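Local coordinates for protein succinate dehydrogenase subunit A (Mycolicibacterium smegmatis MC2 51, PDB 6LUM) that probably serves as the FAD-binding flavoprotein subunit of succinate dehydrogenase, oxidising succinate to fumarate and passing the electrons on to the iron-sulfur subunit, at residues A17-A22 / T146-C151; K36-R41 / F159-A164. All blocks are in the same frame, centred on the assembly; numbering follows the deposited sequence.

Interaction 1: residues A17-A22 / T146-C151; sequences AGMRAA and TLYQNC. With FAD (flavin-adenine dinucleotide), chain Y.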
ATOM      1  N   ALA D  17       4.510  -5.346  32.024  1.00  7.18           N
ATOM      2  CA  ALA D  17       3.065  -5.472  32.147  1.00  7.18           C
ATOM      3  C   ALA D  17       2.345  -4.372  31.392  1.00  7.18           C
ATOM      4  O   ALA D  17       1.318  -4.620  30.759  1.00  7.18           O
ATOM      5  CB  ALA D  17       2.665  -5.461  33.613  1.00  7.18           C
ATOM      6  N   GLY D  18       2.873  -3.154  31.426  1.00  6.93           N
ATOM      7  CA  GLY D  18       2.209  -2.057  30.749  1.00  6.93           C
ATOM      8  C   GLY D  18       2.211  -2.208  29.243  1.00  6.93           C
ATOM      9  O   GLY D  18       1.192  -2.006  28.591  1.00  6.93           O
ATOM     10  N   MET D  19       3.348  -2.576  28.669  1.00  8.66           N
ATOM     11  CA  MET D  19       3.383  -2.738  27.228  1.00  8.66           C
ATOM     12  C   MET D  19       2.701  -4.016  26.772  1.00  8.66           C
ATOM     13  O   MET D  19       2.205  -4.063  25.647  1.00  8.66           O
ATOM     14  CB  MET D  19       4.819  -2.679  26.726  1.00  8.66           C
ATOM     15  CG  MET D  19       5.226  -1.274  26.356  1.00  8.66           C
ATOM     16  SD  MET D  19       6.722  -1.168  25.396  1.00  8.66           S
ATOM     17  CE  MET D  19       7.869  -1.918  26.519  1.00  8.66           C
ATOM     18  N   ARG D  20       2.592  -5.023  27.634  1.00 12.35           N
ATOM     19  CA  ARG D  20       1.772  -6.183  27.307  1.00 12.35           C
ATOM     20  C   ARG D  20       0.292  -5.814  27.252  1.00 12.35           C
ATOM     21  O   ARG D  20      -0.408  -6.116  26.274  1.00 12.35           O
ATOM     22  CB  ARG D  20       2.035  -7.275  28.332  1.00 12.35           C
ATOM     23  CG  ARG D  20       1.352  -8.551  28.047  1.00 12.35           C
ATOM     24  CD  ARG D  20       1.553  -8.939  26.622  1.00 12.35           C
ATOM     25  NE  ARG D  20       1.262 -10.343  26.412  1.00 12.35           N
ATOM     26  CZ  ARG D  20       0.898 -10.851  25.247  1.00 12.35           C
ATOM     27  NH1 ARG D  20       0.660 -12.145  25.137  1.00 12.35           N
ATOM     28  NH2 ARG D  20       0.747 -10.060  24.203  1.00 12.35           N
ATOM     29  N   ALA D  21      -0.199  -5.147  28.295  1.00 11.03           N
ATOM     30  CA  ALA D  21      -1.571  -4.666  28.282  1.00 11.03           C
ATOM     31  C   ALA D  21      -1.825  -3.719  27.125  1.00 11.03           C
ATOM     32  O   ALA D  21      -2.936  -3.679  26.601  1.00 11.03           O
ATOM     33  CB  ALA D  21      -1.898  -3.978  29.599  1.00 11.03           C
ATOM     34  N   ALA D  22      -0.826  -2.949  26.709  1.00 11.98           N
ATOM     35  CA  ALA D  22      -1.031  -2.067  25.569  1.00 11.98           C
ATOM     36  C   ALA D  22      -1.110  -2.837  24.269  1.00 11.98           C
ATOM     37  O   ALA D  22      -1.952  -2.522  23.430  1.00 11.98           O
ATOM     38  CB  ALA D  22       0.082  -1.030  25.487  1.00 11.98           C
ATOM     39  N   THR D 146      10.783  -6.931  22.435  1.00  7.36           N
ATOM     40  CA  THR D 146       9.719  -7.537  21.643  1.00  7.36           C
ATOM     41  C   THR D 146       8.395  -6.824  21.860  1.00  7.36           C
ATOM     42  O   THR D 146       7.671  -6.523  20.902  1.00  7.36           O
ATOM     43  CB  THR D 146       9.594  -9.005  22.000  1.00  7.36           C
ATOM     44  OG1 THR D 146      10.824  -9.660  21.696  1.00  7.36           O
ATOM     45  CG2 THR D 146       8.495  -9.625  21.220  1.00  7.36           C
ATOM     46  N   LEU D 147       8.064  -6.538  23.116  1.00  6.98           N
ATOM     47  CA  LEU D 147       6.822  -5.835  23.399  1.00  6.98           C
ATOM     48  C   LEU D 147       6.840  -4.432  22.813  1.00  6.98           C
ATOM     49  O   LEU D 147       5.826  -3.958  22.295  1.00  6.98           O
ATOM     50  CB  LEU D 147       6.582  -5.801  24.900  1.00  6.98           C
ATOM     51  CG  LEU D 147       6.411  -7.193  25.489  1.00  6.98           C
ATOM     52  CD1 LEU D 147       6.395  -7.138  26.981  1.00  6.98           C
ATOM     53  CD2 LEU D 147       5.149  -7.804  24.978  1.00  6.98           C
ATOM     54  N   TYR D 148       7.992  -3.763  22.849  1.00  7.10           N
ATOM     55  CA  TYR D 148       8.062  -2.419  22.291  1.00  7.10           C
ATOM     56  C   TYR D 148       7.969  -2.439  20.776  1.00  7.10           C
ATOM     57  O   TYR D 148       7.335  -1.568  20.181  1.00  7.10           O
ATOM     58  CB  TYR D 148       9.343  -1.728  22.728  1.00  7.10           C
ATOM     59  CG  TYR D 148       9.455  -0.330  22.204  1.00  7.10           C
ATOM     60  CD1 TYR D 148       8.430   0.573  22.377  1.00  7.10           C
ATOM     61  CD2 TYR D 148      10.578   0.086  21.528  1.00  7.10           C
ATOM     62  CE1 TYR D 148       8.522   1.840  21.900  1.00  7.10           C
ATOM     63  CE2 TYR D 148      10.674   1.354  21.044  1.00  7.10           C
ATOM     64  CZ  TYR D 148       9.644   2.224  21.232  1.00  7.10           C
ATOM     65  OH  TYR D 148       9.744   3.498  20.748  1.00  7.10           O
ATOM     66  N   GLN D 149       8.593  -3.419  20.131  1.00  8.97           N
ATOM     67  CA  GLN D 149       8.482  -3.531  18.684  1.00  8.97           C
ATOM     68  C   GLN D 149       7.056  -3.822  18.261  1.00  8.97           C
ATOM     69  O   GLN D 149       6.607  -3.342  17.222  1.00  8.97           O
ATOM     70  CB  GLN D 149       9.419  -4.615  18.175  1.00  8.97           C
ATOM     71  CG  GLN D 149      10.870  -4.286  18.354  1.00  8.97           C
ATOM     72  CD  GLN D 149      11.741  -5.503  18.314  1.00  8.97           C
ATOM     73  OE1 GLN D 149      11.259  -6.615  18.160  1.00  8.97           O
ATOM     74  NE2 GLN D 149      13.037  -5.302  18.448  1.00  8.97           N
ATOM     75  N   ASN D 150       6.314  -4.580  19.063  1.00  9.39           N
ATOM     76  CA  ASN D 150       4.912  -4.805  18.733  1.00  9.39           C
ATOM     77  C   ASN D 150       4.069  -3.559  18.953  1.00  9.39           C
ATOM     78  O   ASN D 150       3.149  -3.282  18.179  1.00  9.39           O
ATOM     79  CB  ASN D 150       4.370  -5.958  19.546  1.00  9.39           C
ATOM     80  CG  ASN D 150       4.586  -7.252  18.872  1.00  9.39           C
ATOM     81  OD1 ASN D 150       3.717  -7.736  18.159  1.00  9.39           O
ATOM     82  ND2 ASN D 150       5.759  -7.824  19.058  1.00  9.39           N
ATOM     83  N   CYS D 151       4.351  -2.802  20.010  1.00  9.95           N
ATOM     84  CA  CYS D 151       3.648  -1.539  20.197  1.00  9.95           C
ATOM     85  C   CYS D 151       3.970  -0.552  19.085  1.00  9.95           C
ATOM     86  O   CYS D 151       3.146   0.300  18.759  1.00  9.95           O
ATOM     87  CB  CYS D 151       3.989  -0.943  21.557  1.00  9.95           C
ATOM     88  SG  CYS D 151       3.265  -1.808  22.947  1.00  9.95           S
TER
HETATM   89  PA  FAD Y 700       8.685  -2.173  35.601  1.00 47.92           P
HETATM   90  O1A FAD Y 700       9.268  -2.884  34.405  1.00 60.35           O
HETATM   91  O2A FAD Y 700       9.303  -2.362  36.966  1.00 49.78           O
HETATM   92  O5B FAD Y 700       8.648  -0.596  35.282  1.00 56.78           O
HETATM   93  C5B FAD Y 700       7.491   0.181  35.585  1.00 44.11           C
HETATM   94  C4B FAD Y 700       7.138   1.054  34.388  1.00 52.81           C
HETATM   95  O4B FAD Y 700       6.024   1.891  34.709  1.00 51.81           O
HETATM   96  C3B FAD Y 700       8.302   1.952  33.998  1.00 50.05           C
HETATM   97  O3B FAD Y 700       8.783   1.584  32.699  1.00 55.52           O
HETATM   98  C2B FAD Y 700       7.771   3.378  34.048  1.00 47.82           C
HETATM   99  O2B FAD Y 700       7.872   4.054  32.788  1.00 66.09           O
HETATM  100  C1B FAD Y 700       6.309   3.271  34.456  1.00 53.66           C
HETATM  101  N9A FAD Y 700       6.070   4.071  35.684  1.00 52.69           N
HETATM  102  C8A FAD Y 700       6.466   3.742  36.928  1.00 42.11           C
HETATM  103  N7A FAD Y 700       6.090   4.687  37.827  1.00 48.96           N
HETATM  104  C5A FAD Y 700       5.435   5.651  37.151  1.00 47.12           C
HETATM  105  C6A FAD Y 700       4.776   6.934  37.490  1.00 47.41           C
HETATM  106  N6A FAD Y 700       4.738   7.388  38.766  1.00 50.65           N
HETATM  107  N1A FAD Y 700       4.211   7.635  36.482  1.00 47.33           N
HETATM  108  C2A FAD Y 700       4.241   7.196  35.210  1.00 51.28           C
HETATM  109  N3A FAD Y 700       4.822   6.043  34.831  1.00 51.84           N
HETATM  110  C4A FAD Y 700       5.426   5.239  35.739  1.00 48.04           C
HETATM  111  N1  FAD Y 700      12.068 -11.221  37.553  1.00 62.94           N
HETATM  112  C2  FAD Y 700      12.162 -12.450  36.986  1.00 63.04           C
HETATM  113  O2  FAD Y 700      11.118 -13.121  36.833  1.00 56.25           O
HETATM  114  N3  FAD Y 700      13.332 -12.977  36.582  1.00 65.67           N
HETATM  115  C4  FAD Y 700      14.493 -12.322  36.710  1.00 65.21           C
HETATM  116  O4  FAD Y 700      15.565 -12.839  36.325  1.00 66.69           O
HETATM  117  C4X FAD Y 700      14.478 -10.972  37.321  1.00 60.33           C
HETATM  118  N5  FAD Y 700      15.605 -10.246  37.487  1.00 60.90           N
HETATM  119  C5X FAD Y 700      15.560  -9.015  38.049  1.00 55.02           C
HETATM  120  C6  FAD Y 700      16.733  -8.286  38.209  1.00 53.65           C
HETATM  121  C7  FAD Y 700      16.694  -7.021  38.784  1.00 50.56           C
HETATM  122  C7M FAD Y 700      17.968  -6.235  38.957  1.00 49.65           C
HETATM  123  C8  FAD Y 700      15.399  -6.444  39.230  1.00 47.62           C
HETATM  124  C8M FAD Y 700      15.361  -5.073  39.853  1.00 42.14           C
HETATM  125  C9  FAD Y 700      14.223  -7.168  39.072  1.00 49.32           C
HETATM  126  C9A FAD Y 700      14.261  -8.433  38.496  1.00 54.45           C
HETATM  127  N10 FAD Y 700      13.074  -9.174  38.332  1.00 55.67           N
HETATM  128  C10 FAD Y 700      13.158 -10.450  37.745  1.00 57.06           C
HETATM  129  C1' FAD Y 700      11.784  -8.629  38.762  1.00 52.27           C
HETATM  130  C2' FAD Y 700      10.885  -8.430  37.548  1.00 57.37           C
HETATM  131  O2' FAD Y 700      11.639  -7.830  36.488  1.00 60.89           O
HETATM  132  C3' FAD Y 700       9.694  -7.542  37.889  1.00 54.68           C
HETATM  133  O3' FAD Y 700       8.681  -8.328  38.527  1.00 59.71           O
HETATM  134  C4' FAD Y 700       9.120  -6.894  36.635  1.00 52.15           C
HETATM  135  O4' FAD Y 700      10.191  -6.398  35.824  1.00 56.02           O
HETATM  136  C5' FAD Y 700       8.179  -5.748  36.991  1.00 53.37           C
HETATM  137  O5' FAD Y 700       8.024  -4.891  35.862  1.00 50.83           O
HETATM  138  P   FAD Y 700       6.649  -4.088  35.625  1.00 52.77           P
HETATM  139  O1P FAD Y 700       6.175  -4.367  34.219  1.00 55.36           O
HETATM  140  O2P FAD Y 700       5.735  -4.360  36.797  1.00 55.97           O
HETATM  141  O3P FAD Y 700       7.123  -2.551  35.701  1.00 53.35           O

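Interaction 2: residues K36-R41 / F159-A164; sequences KLYPTR and FNEFYA. With FAD (flavin-adenine dinucleotide), chain Y.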
ATOM      1  N   LYS D  36       7.160   7.515  32.856  1.00 11.20           N
ATOM      2  CA  LYS D  36       8.117   8.494  33.343  1.00 11.20           C
ATOM      3  C   LYS D  36       9.474   8.322  32.689  1.00 11.20           C
ATOM      4  O   LYS D  36      10.352   9.164  32.875  1.00 11.20           O
ATOM      5  CB  LYS D  36       8.259   8.404  34.855  1.00 11.20           C
ATOM      6  CG  LYS D  36       9.135   7.298  35.294  1.00 11.20           C
ATOM      7  CD  LYS D  36       8.958   6.971  36.739  1.00 11.20           C
ATOM      8  CE  LYS D  36       9.598   7.968  37.618  1.00 11.20           C
ATOM      9  NZ  LYS D  36       9.469   7.548  39.028  1.00 11.20           N
ATOM     10  N   LEU D  37       9.650   7.259  31.915  1.00  7.10           N
ATOM     11  CA  LEU D  37      10.880   6.955  31.209  1.00  7.10           C
ATOM     12  C   LEU D  37      10.541   6.789  29.744  1.00  7.10           C
ATOM     13  O   LEU D  37       9.440   7.099  29.305  1.00  7.10           O
ATOM     14  CB  LEU D  37      11.532   5.673  31.728  1.00  7.10           C
ATOM     15  CG  LEU D  37      11.828   5.549  33.213  1.00  7.10           C
ATOM     16  CD1 LEU D  37      11.857   4.117  33.605  1.00  7.10           C
ATOM     17  CD2 LEU D  37      13.137   6.186  33.524  1.00  7.10           C
ATOM     18  N   TYR D  38      11.493   6.309  28.983  1.00  5.74           N
ATOM     19  CA  TYR D  38      11.150   5.789  27.681  1.00  5.74           C
ATOM     20  C   TYR D  38      10.793   4.318  27.837  1.00  5.74           C
ATOM     21  O   TYR D  38      11.262   3.673  28.770  1.00  5.74           O
ATOM     22  CB  TYR D  38      12.300   5.984  26.706  1.00  5.74           C
ATOM     23  CG  TYR D  38      12.267   7.358  26.103  1.00  5.74           C
ATOM     24  CD1 TYR D  38      12.711   8.450  26.808  1.00  5.74           C
ATOM     25  CD2 TYR D  38      11.743   7.568  24.850  1.00  5.74           C
ATOM     26  CE1 TYR D  38      12.656   9.704  26.272  1.00  5.74           C
ATOM     27  CE2 TYR D  38      11.687   8.819  24.307  1.00  5.74           C
ATOM     28  CZ  TYR D  38      12.145   9.881  25.024  1.00  5.74           C
ATOM     29  OH  TYR D  38      12.092  11.135  24.479  1.00  5.74           O
ATOM     30  N   PRO D  39       9.928   3.777  26.986  1.00  5.45           N
ATOM     31  CA  PRO D  39       9.429   2.423  27.231  1.00  5.45           C
ATOM     32  C   PRO D  39      10.508   1.398  27.489  1.00  5.45           C
ATOM     33  O   PRO D  39      10.318   0.519  28.329  1.00  5.45           O
ATOM     34  CB  PRO D  39       8.660   2.122  25.951  1.00  5.45           C
ATOM     35  CG  PRO D  39       8.201   3.408  25.515  1.00  5.45           C
ATOM     36  CD  PRO D  39       9.249   4.393  25.843  1.00  5.45           C
ATOM     37  N   THR D  40      11.646   1.497  26.816  1.00  8.43           N
ATOM     38  CA  THR D  40      12.701   0.502  26.900  1.00  8.43           C
ATOM     39  C   THR D  40      13.698   0.770  28.012  1.00  8.43           C
ATOM     40  O   THR D  40      14.650   0.008  28.161  1.00  8.43           O
ATOM     41  CB  THR D  40      13.431   0.419  25.569  1.00  8.43           C
ATOM     42  OG1 THR D  40      13.599   1.736  25.040  1.00  8.43           O
ATOM     43  CG2 THR D  40      12.630  -0.400  24.595  1.00  8.43           C
ATOM     44  N   ARG D  41      13.503   1.815  28.797  1.00 24.51           N
ATOM     45  CA  ARG D  41      14.373   2.131  29.913  1.00 24.51           C
ATOM     46  C   ARG D  41      13.907   1.493  31.205  1.00 24.51           C
ATOM     47  O   ARG D  41      14.420   1.839  32.269  1.00 24.51           O
ATOM     48  CB  ARG D  41      14.449   3.638  30.097  1.00 24.51           C
ATOM     49  CG  ARG D  41      15.635   4.309  29.496  1.00 24.51           C
ATOM     50  CD  ARG D  41      15.807   3.935  28.081  1.00 24.51           C
ATOM     51  NE  ARG D  41      16.393   5.001  27.298  1.00 24.51           N
ATOM     52  CZ  ARG D  41      17.062   4.793  26.180  1.00 24.51           C
ATOM     53  NH1 ARG D  41      17.229   3.569  25.744  1.00 24.51           N
ATOM     54  NH2 ARG D  41      17.564   5.802  25.505  1.00 24.51           N
ATOM     55  N   PHE D 159       3.149   8.593  25.670  1.00  7.18           N
ATOM     56  CA  PHE D 159       3.403   9.896  26.260  1.00  7.18           C
ATOM     57  C   PHE D 159       4.618   9.727  27.156  1.00  7.18           C
ATOM     58  O   PHE D 159       4.490   9.421  28.336  1.00  7.18           O
ATOM     59  CB  PHE D 159       2.196  10.394  27.028  1.00  7.18           C
ATOM     60  CG  PHE D 159       1.035  10.752  26.157  1.00  7.18           C
ATOM     61  CD1 PHE D 159       0.861  12.040  25.711  1.00  7.18           C
ATOM     62  CD2 PHE D 159       0.122   9.799  25.778  1.00  7.18           C
ATOM     63  CE1 PHE D 159      -0.187  12.359  24.916  1.00  7.18           C
ATOM     64  CE2 PHE D 159      -0.924  10.119  24.978  1.00  7.18           C
ATOM     65  CZ  PHE D 159      -1.078  11.399  24.547  1.00  7.18           C
ATOM     66  N   ASN D 160       5.800   9.914  26.589  1.00  5.73           N
ATOM     67  CA  ASN D 160       7.035   9.636  27.303  1.00  5.73           C
ATOM     68  C   ASN D 160       7.385  10.776  28.239  1.00  5.73           C
ATOM     69  O   ASN D 160       7.241  11.946  27.892  1.00  5.73           O
ATOM     70  CB  ASN D 160       8.177   9.411  26.324  1.00  5.73           C
ATOM     71  CG  ASN D 160       7.867   8.357  25.310  1.00  5.73           C
ATOM     72  OD1 ASN D 160       7.740   7.190  25.640  1.00  5.73           O
ATOM     73  ND2 ASN D 160       7.746   8.760  24.062  1.00  5.73           N
ATOM     74  N   GLU D 161       7.853  10.421  29.429  1.00  9.23           N
ATOM     75  CA  GLU D 161       8.222  11.372  30.469  1.00  9.23           C
ATOM     76  C   GLU D 161       7.017  12.193  30.922  1.00  9.23           C
ATOM     77  O   GLU D 161       7.000  13.418  30.865  1.00  9.23           O
ATOM     78  CB  GLU D 161       9.380  12.245  30.004  1.00  9.23           C
ATOM     79  CG  GLU D 161      10.650  11.445  29.891  1.00  9.23           C
ATOM     80  CD  GLU D 161      11.804  12.236  29.351  1.00  9.23           C
ATOM     81  OE1 GLU D 161      11.581  13.363  28.868  1.00  9.23           O
ATOM     82  OE2 GLU D 161      12.943  11.737  29.424  1.00  9.23           O
ATOM     83  N   PHE D 162       6.003  11.469  31.388  1.00  8.15           N
ATOM     84  CA  PHE D 162       4.780  12.013  31.965  1.00  8.15           C
ATOM     85  C   PHE D 162       4.620  11.397  33.344  1.00  8.15           C
ATOM     86  O   PHE D 162       4.127  10.278  33.462  1.00  8.15           O
ATOM     87  CB  PHE D 162       3.571  11.671  31.115  1.00  8.15           C
ATOM     88  CG  PHE D 162       3.243  12.680  30.074  1.00  8.15           C
ATOM     89  CD1 PHE D 162       4.130  12.973  29.075  1.00  8.15           C
ATOM     90  CD2 PHE D 162       2.030  13.306  30.070  1.00  8.15           C
ATOM     91  CE1 PHE D 162       3.820  13.883  28.110  1.00  8.15           C
ATOM     92  CE2 PHE D 162       1.725  14.211  29.106  1.00  8.15           C
ATOM     93  CZ  PHE D 162       2.622  14.496  28.125  1.00  8.15           C
ATOM     94  N   TYR D 163       4.998  12.104  34.392  1.00  7.86           N
ATOM     95  CA  TYR D 163       4.882  11.558  35.738  1.00  7.86           C
ATOM     96  C   TYR D 163       3.432  11.633  36.175  1.00  7.86           C
ATOM     97  O   TYR D 163       2.978  12.666  36.655  1.00  7.86           O
ATOM     98  CB  TYR D 163       5.773  12.317  36.708  1.00  7.86           C
ATOM     99  CG  TYR D 163       7.245  12.145  36.465  1.00  7.86           C
ATOM    100  CD1 TYR D 163       7.819  12.538  35.272  1.00  7.86           C
ATOM    101  CD2 TYR D 163       8.061  11.607  37.432  1.00  7.86           C
ATOM    102  CE1 TYR D 163       9.146  12.383  35.045  1.00  7.86           C
ATOM    103  CE2 TYR D 163       9.394  11.458  37.216  1.00  7.86           C
ATOM    104  CZ  TYR D 163       9.933  11.844  36.020  1.00  7.86           C
ATOM    105  OH  TYR D 163      11.277  11.692  35.794  1.00  7.86           O
ATOM    106  N   ALA D 164       2.695  10.537  36.031  1.00  5.01           N
ATOM    107  CA  ALA D 164       1.318  10.493  36.500  1.00  5.01           C
ATOM    108  C   ALA D 164       1.260  10.672  38.003  1.00  5.01           C
ATOM    109  O   ALA D 164       1.685   9.793  38.748  1.00  5.01           O
ATOM    110  CB  ALA D 164       0.648   9.181  36.113  1.00  5.01           C
TER
HETATM  111  PA  FAD Y 700       8.685  -2.173  35.601  1.00 47.92           P
HETATM  112  O1A FAD Y 700       9.268  -2.884  34.405  1.00 60.35           O
HETATM  113  O2A FAD Y 700       9.303  -2.362  36.966  1.00 49.78           O
HETATM  114  O5B FAD Y 700       8.648  -0.596  35.282  1.00 56.78           O
HETATM  115  C5B FAD Y 700       7.491   0.181  35.585  1.00 44.11           C
HETATM  116  C4B FAD Y 700       7.138   1.054  34.388  1.00 52.81           C
HETATM  117  O4B FAD Y 700       6.024   1.891  34.709  1.00 51.81           O
HETATM  118  C3B FAD Y 700       8.302   1.952  33.998  1.00 50.05           C
HETATM  119  O3B FAD Y 700       8.783   1.584  32.699  1.00 55.52           O
HETATM  120  C2B FAD Y 700       7.771   3.378  34.048  1.00 47.82           C
HETATM  121  O2B FAD Y 700       7.872   4.054  32.788  1.00 66.09           O
HETATM  122  C1B FAD Y 700       6.309   3.271  34.456  1.00 53.66           C
HETATM  123  N9A FAD Y 700       6.070   4.071  35.684  1.00 52.69           N
HETATM  124  C8A FAD Y 700       6.466   3.742  36.928  1.00 42.11           C
HETATM  125  N7A FAD Y 700       6.090   4.687  37.827  1.00 48.96           N
HETATM  126  C5A FAD Y 700       5.435   5.651  37.151  1.00 47.12           C
HETATM  127  C6A FAD Y 700       4.776   6.934  37.490  1.00 47.41           C
HETATM  128  N6A FAD Y 700       4.738   7.388  38.766  1.00 50.65           N
HETATM  129  N1A FAD Y 700       4.211   7.635  36.482  1.00 47.33           N
HETATM  130  C2A FAD Y 700       4.241   7.196  35.210  1.00 51.28           C
HETATM  131  N3A FAD Y 700       4.822   6.043  34.831  1.00 51.84           N
HETATM  132  C4A FAD Y 700       5.426   5.239  35.739  1.00 48.04           C
HETATM  133  N1  FAD Y 700      12.068 -11.221  37.553  1.00 62.94           N
HETATM  134  C2  FAD Y 700      12.162 -12.450  36.986  1.00 63.04           C
HETATM  135  O2  FAD Y 700      11.118 -13.121  36.833  1.00 56.25           O
HETATM  136  N3  FAD Y 700      13.332 -12.977  36.582  1.00 65.67           N
HETATM  137  C4  FAD Y 700      14.493 -12.322  36.710  1.00 65.21           C
HETATM  138  O4  FAD Y 700      15.565 -12.839  36.325  1.00 66.69           O
HETATM  139  C4X FAD Y 700      14.478 -10.972  37.321  1.00 60.33           C
HETATM  140  N5  FAD Y 700      15.605 -10.246  37.487  1.00 60.90           N
HETATM  141  C5X FAD Y 700      15.560  -9.015  38.049  1.00 55.02           C
HETATM  142  C6  FAD Y 700      16.733  -8.286  38.209  1.00 53.65           C
HETATM  143  C7  FAD Y 700      16.694  -7.021  38.784  1.00 50.56           C
HETATM  144  C7M FAD Y 700      17.968  -6.235  38.957  1.00 49.65           C
HETATM  145  C8  FAD Y 700      15.399  -6.444  39.230  1.00 47.62           C
HETATM  146  C8M FAD Y 700      15.361  -5.073  39.853  1.00 42.14           C
HETATM  147  C9  FAD Y 700      14.223  -7.168  39.072  1.00 49.32           C
HETATM  148  C9A FAD Y 700      14.261  -8.433  38.496  1.00 54.45           C
HETATM  149  N10 FAD Y 700      13.074  -9.174  38.332  1.00 55.67           N
HETATM  150  C10 FAD Y 700      13.158 -10.450  37.745  1.00 57.06           C
HETATM  151  C1' FAD Y 700      11.784  -8.629  38.762  1.00 52.27           C
HETATM  152  C2' FAD Y 700      10.885  -8.430  37.548  1.00 57.37           C
HETATM  153  O2' FAD Y 700      11.639  -7.830  36.488  1.00 60.89           O
HETATM  154  C3' FAD Y 700       9.694  -7.542  37.889  1.00 54.68           C
HETATM  155  O3' FAD Y 700       8.681  -8.328  38.527  1.00 59.71           O
HETATM  156  C4' FAD Y 700       9.120  -6.894  36.635  1.00 52.15           C
HETATM  157  O4' FAD Y 700      10.191  -6.398  35.824  1.00 56.02           O
HETATM  158  C5' FAD Y 700       8.179  -5.748  36.991  1.00 53.37           C
HETATM  159  O5' FAD Y 700       8.024  -4.891  35.862  1.00 50.83           O
HETATM  160  P   FAD Y 700       6.649  -4.088  35.625  1.00 52.77           P
HETATM  161  O1P FAD Y 700       6.175  -4.367  34.219  1.00 55.36           O
HETATM  162  O2P FAD Y 700       5.735  -4.360  36.797  1.00 55.97           O
HETATM  163  O3P FAD Y 700       7.123  -2.551  35.701  1.00 53.35           O

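Interaction 1: residues A17-A22 / T146-C151
Met-19 and Leu-147 bring the two helical segments closest, CA to CA 6.0 Å; the segment axes pass 9.3 Å apart and run in broadly the same direction, crossing at 35°. No hydrogen bond joins the segments, and the contact rests on apolar side chains and sulfur. Met-19 does most of the work. Its CB lies 4.0 Å from CB of Leu-147, and its CG meets SG of Cys-151. SD continues to Tyr-148, approaching CA at 3.6 Å and sitting at the ring's edge, near its plane, in a Met-aromatic contact. The bend at chi3 (-60°) turns CE back beside CB and N of Tyr-148, so the flexible thioether fits itself to the start of the aromatic side chain. Cys-151 fills the next turn: its SG also lies 4.1 Å from CB of Ala-22, and the small alanine allows that approach. Arg-20 contributes only aliphatic chain: CD meets CD2 of Leu-147 where the two side chains cross at about a right angle, while its guanidinium forms a salt bridge with Glu-24. Within 146-151, Asn-150 ND2 donates to Thr-146 O at 3.0 Å, from the opposite face of that carbonyl to Asn-150 N. Gly-18 belongs to a sequence consistent with the Rossmann-type GxGxxG motif, and Ala-17 N donates a nearly straight bond to FAD O1P (2.9 Å, 168°). The buried apolar packing thus joins helix 139-153 to the helix whose N-terminal turn binds the FAD pyrophosphate, where the helix dipole would probably help offset the phosphate charge.

Interaction 2: residues K36-R41 / F159-A164
Lys-36 and Glu-161 stand 4.1 Å apart, CA to CA, where the loop 36-41 passes segment 159-164, in which one strand gives way to the next, in a roughly antiparallel sense, their touching parts 148° apart. The aliphatic part of Lys-36 lies on the Tyr-163 ring: CB sits over its centre, 3.9 Å from the centroid, in a CH-pi contact, and CE approaches CE2 at 3.5 Å. With CG between the backbone N and the carbonyl carbon (chi1 80°), the chain runs between ring and cofactor, and CD meets adenine C5A and N7A. A long lysine suits this place because its methylenes pack here while NZ reaches a salt bridge with Glu-510. Replacing Tyr-163 by an alanine would probably leave CB and CE of Lys-36 without their aromatic surface and the lysine chain freer to shift against the adenine. Asn-160 stacks its amide over the CD2-CE2 side of Tyr-38, the planes 15° apart, and its CB makes a CH-pi contact with the same face, offset toward the rim; its OD1 meets CD of Pro-39. Glu-161 brings OE2 to the ring's edge, 3.8 Å from CE1. Ala-164 N gives FAD N1A a weak hydrogen bond of 3.3 Å. Lys-36 and the 162-164 backbone thus line the adenine, whereas a Glu-161 salt bridge to Arg-74 and a Tyr-38 OH hydrogen bond to Glu-134, both of subunit B, join this region to the iron-sulfur subunit.

In the fold
Interactions 1 and 2 lie about 14 Å apart, centre to centre, within the FAD-binding domain, and touch directly: Pro-39 CB packs against Met-19 SD and Tyr-148 CD1, and Thr-40 CG2 against Tyr-148 CD2. Along the chain their segments alternate, 17-22, 36-41, 146-151, 159-164. Helix 16-28 leads into strand 31-35 and then loop 36-41; helix 139-153 leads into strand 157-160, which lies beside 31-35 at one edge of the parallel sheet. These two helix-strand units are consistent with a Rossmann-like dinucleotide-binding fold. Interaction 1 reaches the pyrophosphate and interaction 2 the adenosine, so together they line neighbouring parts of one FAD site, and both also touch subunit B.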